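Local coordinates for protein probable oxidoreductase (PDB 4EYE) that is probably a zinc-binding-dehydrogenase-family oxidoreductase of the quinone oxidoreductase type, its precise reaction and substrate not being established, at residues Val50-Asp64 / Gly83-Glu95. Residues are numbered along the deposited sequence; the frame is centred on the assembly and turned at random.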
loop_
_atom_site.group_PDB
_atom_site.type_symbol
_atom_site.label_atom_id
_atom_site.label_comp_id
_atom_site.label_asym_id
_atom_site.label_seq_id
_atom_site.Cartn_x
_atom_site.Cartn_y
_atom_site.Cartn_z
ATOM N N VAL A 50 12.973 15.522 -14.977
ATOM C CA VAL A 50 12.203 15.410 -13.744
ATOM C C VAL A 50 10.830 16.053 -13.872
ATOM O O VAL A 50 10.608 16.953 -14.676
ATOM C CB VAL A 50 12.908 15.978 -12.482
ATOM C CG1 VAL A 50 14.137 15.159 -12.124
ATOM C CG2 VAL A 50 13.288 17.413 -12.661
ATOM N N VAL A 51 9.901 15.502 -13.119
ATOM C CA VAL A 51 8.557 16.027 -13.027
ATOM C C VAL A 51 8.452 16.485 -11.601
ATOM O O VAL A 51 8.709 15.714 -10.675
ATOM C CB VAL A 51 7.483 14.970 -13.289
ATOM C CG1 VAL A 51 6.095 15.598 -13.138
ATOM C CG2 VAL A 51 7.690 14.331 -14.660
ATOM N N VAL A 52 8.100 17.749 -11.412
ATOM C CA VAL A 52 7.884 18.287 -10.080
ATOM C C VAL A 52 6.381 18.307 -9.865
ATOM O O VAL A 52 5.646 18.812 -10.710
ATOM C CB VAL A 52 8.487 19.703 -9.948
ATOM C CG1 VAL A 52 8.136 20.305 -8.596
ATOM C CG2 VAL A 52 10.010 19.663 -10.205
ATOM N N VAL A 53 5.959 17.750 -8.735
ATOM C CA VAL A 53 4.535 17.632 -8.330
ATOM C C VAL A 53 4.333 18.465 -7.070
ATOM O O VAL A 53 5.101 18.323 -6.100
ATOM C CB VAL A 53 4.145 16.169 -8.016
ATOM C CG1 VAL A 53 2.667 16.048 -7.632
ATOM C CG2 VAL A 53 4.374 15.244 -9.217
ATOM N N ASP A 54 3.299 19.321 -7.082
ATOM C CA ASP A 54 2.777 19.933 -5.884
ATOM C C ASP A 54 1.935 18.904 -5.117
ATOM O O ASP A 54 0.864 18.477 -5.565
ATOM C CB ASP A 54 1.900 21.189 -6.184
ATOM C CG ASP A 54 2.729 22.376 -6.645
ATOM O OD1 ASP A 54 3.969 22.284 -6.748
ATOM O OD2 ASP A 54 2.165 23.432 -6.947
ATOM N N VAL A 55 2.421 18.536 -3.939
ATOM C CA VAL A 55 1.849 17.409 -3.190
ATOM C C VAL A 55 0.571 17.883 -2.525
ATOM O O VAL A 55 0.606 18.868 -1.772
ATOM C CB VAL A 55 2.861 16.854 -2.145
ATOM C CG1 VAL A 55 2.257 15.737 -1.294
ATOM C CG2 VAL A 55 4.131 16.354 -2.848
ATOM N N LYS A 56 -0.536 17.183 -2.793
ATOM C CA LYS A 56 -1.789 17.383 -2.060
ATOM C C LYS A 56 -2.071 16.318 -1.024
ATOM O O LYS A 56 -2.825 16.536 -0.110
ATOM C CB LYS A 56 -2.984 17.482 -3.051
ATOM C CG LYS A 56 -2.747 18.548 -4.149
ATOM C CD LYS A 56 -2.809 19.965 -3.562
ATOM C CE LYS A 56 -2.351 21.020 -4.576
ATOM N NZ LYS A 56 -2.223 22.333 -3.906
ATOM N N ALA A 57 -1.539 15.107 -1.218
ATOM C CA ALA A 57 -1.651 14.100 -0.219
ATOM C C ALA A 57 -0.376 13.211 -0.302
ATOM O O ALA A 57 0.032 12.822 -1.387
ATOM C CB ALA A 57 -2.954 13.299 -0.409
ATOM N N ALA A 58 0.237 12.954 0.827
ATOM C CA ALA A 58 1.404 12.049 0.938
ATOM C C ALA A 58 0.994 10.823 1.710
ATOM O O ALA A 58 0.540 10.919 2.858
ATOM C CB ALA A 58 2.556 12.746 1.677
ATOM N N GLY A 59 1.170 9.660 1.126
ATOM C CA GLY A 59 0.826 8.445 1.831
ATOM C C GLY A 59 1.786 8.130 2.955
ATOM O O GLY A 59 2.984 8.383 2.842
ATOM N N VAL A 60 1.251 7.586 4.039
ATOM C CA VAL A 60 2.040 6.958 5.094
ATOM C C VAL A 60 1.982 5.439 4.829
ATOM O O VAL A 60 0.880 4.835 4.667
ATOM C CB VAL A 60 1.494 7.350 6.476
ATOM C CG1 VAL A 60 2.262 6.665 7.623
ATOM C CG2 VAL A 60 1.576 8.888 6.623
ATOM N N CYS A 61 3.143 4.821 4.684
ATOM C CA CYS A 61 3.208 3.369 4.519
ATOM C C CYS A 61 4.271 2.761 5.471
ATOM O O CYS A 61 5.126 3.489 6.034
ATOM C CB CYS A 61 3.521 3.021 3.078
ATOM S SG CYS A 61 5.213 3.411 2.541
ATOM N N PHE A 62 4.238 1.440 5.591
ATOM C CA PHE A 62 5.128 0.734 6.488
ATOM C C PHE A 62 6.608 0.970 6.151
ATOM O O PHE A 62 7.393 1.198 7.050
ATOM C CB PHE A 62 4.782 -0.773 6.552
ATOM C CG PHE A 62 5.395 -1.478 7.743
ATOM C CD1 PHE A 62 5.024 -1.151 9.019
ATOM C CD2 PHE A 62 6.357 -2.451 7.570
ATOM C CE1 PHE A 62 5.610 -1.782 10.129
ATOM C CE2 PHE A 62 6.922 -3.108 8.663
ATOM C CZ PHE A 62 6.549 -2.765 9.944
ATOM N N PRO A 63 6.988 0.968 4.864
ATOM C CA PRO A 63 8.403 1.291 4.564
ATOM C C PRO A 63 8.863 2.653 5.073
ATOM O O PRO A 63 9.984 2.772 5.589
ATOM C CB PRO A 63 8.465 1.226 3.042
ATOM C CG PRO A 63 7.430 0.189 2.686
ATOM C CD PRO A 63 6.298 0.424 3.681
ATOM N N ASP A 64 7.987 3.658 5.012
ATOM C CA ASP A 64 8.321 4.991 5.516
ATOM C C ASP A 64 8.723 4.896 6.962
ATOM O O ASP A 64 9.766 5.401 7.383
ATOM C CB ASP A 64 7.164 6.011 5.453
ATOM C CG ASP A 64 6.581 6.206 4.085
ATOM O OD1 ASP A 64 7.295 6.107 3.041
ATOM O OD2 ASP A 64 5.373 6.594 4.048
ATOM N N GLY A 83 8.960 9.311 2.702
ATOM C CA GLY A 83 7.665 9.276 1.994
ATOM C C GLY A 83 7.828 8.820 0.574
ATOM O O GLY A 83 8.521 9.495 -0.250
ATOM N N ILE A 84 7.230 7.680 0.285
ATOM C CA ILE A 84 7.356 7.060 -1.005
ATOM C C ILE A 84 6.240 7.453 -1.957
ATOM O O ILE A 84 6.448 7.434 -3.152
ATOM C CB ILE A 84 7.375 5.535 -0.884
ATOM C CG1 ILE A 84 8.670 5.061 -0.194
ATOM C CG2 ILE A 84 7.093 4.917 -2.251
ATOM C CD1 ILE A 84 8.758 3.516 -0.069
ATOM N N GLU A 85 5.077 7.767 -1.446
ATOM C CA GLU A 85 3.849 7.869 -2.245
ATOM C C GLU A 85 3.304 9.275 -2.155
ATOM O O GLU A 85 3.082 9.742 -1.041
ATOM C CB GLU A 85 2.741 7.024 -1.598
ATOM C CG GLU A 85 2.920 5.578 -1.509
ATOM C CD GLU A 85 1.817 4.964 -0.673
ATOM O OE1 GLU A 85 1.784 5.274 0.573
ATOM O OE2 GLU A 85 1.024 4.194 -1.250
ATOM N N THR A 86 3.035 9.899 -3.300
ATOM C CA THR A 86 2.380 11.242 -3.363
ATOM C C THR A 86 1.334 11.314 -4.448
ATOM O O THR A 86 1.385 10.559 -5.454
ATOM C CB THR A 86 3.390 12.395 -3.587
ATOM O OG1 THR A 86 4.176 12.182 -4.770
ATOM C CG2 THR A 86 4.352 12.544 -2.340
ATOM N N ALA A 87 0.388 12.233 -4.265
ATOM C CA ALA A 87 -0.541 12.592 -5.275
ATOM C C ALA A 87 -0.752 14.105 -5.203
ATOM O O ALA A 87 -0.765 14.703 -4.112
ATOM C CB ALA A 87 -1.862 11.832 -5.108
ATOM N N GLY A 88 -0.882 14.728 -6.369
ATOM C CA GLY A 88 -1.090 16.165 -6.435
ATOM C C GLY A 88 -1.195 16.663 -7.877
ATOM O O GLY A 88 -1.813 15.992 -8.702
ATOM N N VAL A 89 -0.566 17.808 -8.157
ATOM C CA VAL A 89 -0.738 18.489 -9.434
ATOM C C VAL A 89 0.637 18.759 -9.972
ATOM O O VAL A 89 1.528 19.248 -9.268
ATOM C CB VAL A 89 -1.563 19.819 -9.277
ATOM C CG1 VAL A 89 -1.680 20.593 -10.578
ATOM C CG2 VAL A 89 -2.966 19.516 -8.794
ATOM N N VAL A 90 0.836 18.415 -11.220
ATOM C CA VAL A 90 2.116 18.670 -11.848
ATOM C C VAL A 90 2.371 20.169 -11.939
ATOM O O VAL A 90 1.515 20.895 -12.425
ATOM C CB VAL A 90 2.151 18.101 -13.256
ATOM C CG1 VAL A 90 3.382 18.608 -14.016
ATOM C CG2 VAL A 90 2.077 16.543 -13.227
ATOM N N ARG A 91 3.563 20.592 -11.506
ATOM C CA ARG A 91 4.102 21.943 -11.670
ATOM C C ARG A 91 5.006 22.052 -12.922
ATOM O O ARG A 91 4.823 22.948 -13.725
ATOM C CB ARG A 91 4.913 22.329 -10.457
ATOM C CG ARG A 91 5.593 23.692 -10.536
ATOM C CD ARG A 91 6.181 24.129 -9.214
ATOM N NE ARG A 91 5.142 24.474 -8.241
ATOM C CZ ARG A 91 4.564 25.684 -8.133
ATOM N NH1 ARG A 91 4.917 26.697 -8.925
ATOM N NH2 ARG A 91 3.647 25.884 -7.209
ATOM N N SER A 92 5.933 21.116 -13.113
ATOM C CA SER A 92 6.734 21.052 -14.327
ATOM C C SER A 92 6.993 19.595 -14.746
ATOM O O SER A 92 6.938 18.648 -13.908
ATOM C CB SER A 92 8.067 21.781 -14.157
ATOM O OG SER A 92 8.867 21.203 -13.124
ATOM N N ALA A 93 7.272 19.445 -16.040
ATOM C CA ALA A 93 7.505 18.146 -16.655
ATOM C C ALA A 93 8.217 18.351 -18.007
ATOM O O ALA A 93 8.014 19.372 -18.664
ATOM C CB ALA A 93 6.205 17.394 -16.843
ATOM N N PRO A 94 9.064 17.391 -18.415
ATOM C CA PRO A 94 9.763 17.541 -19.690
ATOM C C PRO A 94 8.865 17.408 -20.917
ATOM O O PRO A 94 7.824 16.726 -20.877
ATOM C CB PRO A 94 10.762 16.360 -19.704
ATOM C CG PRO A 94 10.686 15.731 -18.371
ATOM C CD PRO A 94 9.325 16.085 -17.815
ATOM N N GLU A 95 9.320 18.029 -22.015
ATOM C CA GLU A 95 8.698 17.904 -23.334
ATOM C C GLU A 95 8.708 16.455 -23.741
ATOM O O GLU A 95 9.698 15.739 -23.552
ATOM C CB GLU A 95 9.485 18.715 -24.372
ATOM C CG GLU A 95 9.566 20.200 -24.082
ATOM C CD GLU A 95 8.203 20.792 -23.925
ATOM O OE1 GLU A 95 7.464 20.810 -24.931
ATOM O OE2 GLU A 95 7.872 21.220 -22.799
HETATM O O HOH W 1 10.658 19.649 -14.450
HETATM O O HOH W 2 4.779 9.967 1.109
HETATM O O HOH W 3 4.609 6.460 1.455
HETATM O O HOH W 4 10.144 6.840 2.982
#
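Arg91 leaves the backbone with CG trans to its N (chi1 177°) and bends at chi3 (-71°), which lays the guanidinium alongside Asp54, whose CG lies trans to its own carbonyl carbon. The grip is side-on: NE of Arg91 meets OD1 of Asp54 at 2.9 Å, nearly in the guanidinium plane, and NH2 meets OD2, which lies tilted out of that plane, the carboxylate and guanidinium planes being 40° apart. Both carboxylate oxygens use their syn lone pairs. The salt bridge spans an antiparallel ladder with two classic beta bulges. At one, Ala87 O accepts from Lys56 N (2.8 Å) and Ala57 N (3.0 Å); at the other, Arg91 N and, weakly, Ser92 N share Val52 O. Gly88 CA approaches Asp54 O to 3.1 Å in a CA-H...O contact. Both Val55 methyls pack against Thr86 CG2, the side chains crossing at about a right angle. Near helix 62-68, Asp64 OD2 accepts from the N-cap Cys61 N and OD1 weakly from Ile84 N; Glu85 carries its carboxylate past Gly59 to a salt bridge with Lys337. The antiparallel pair belongs to the GroES-like domain: strand 117-120 continues the sheet beside 51-55, strand 337-341 beside 57-59, and helix 134-140 covers Ala57 and Ala87 through Val138.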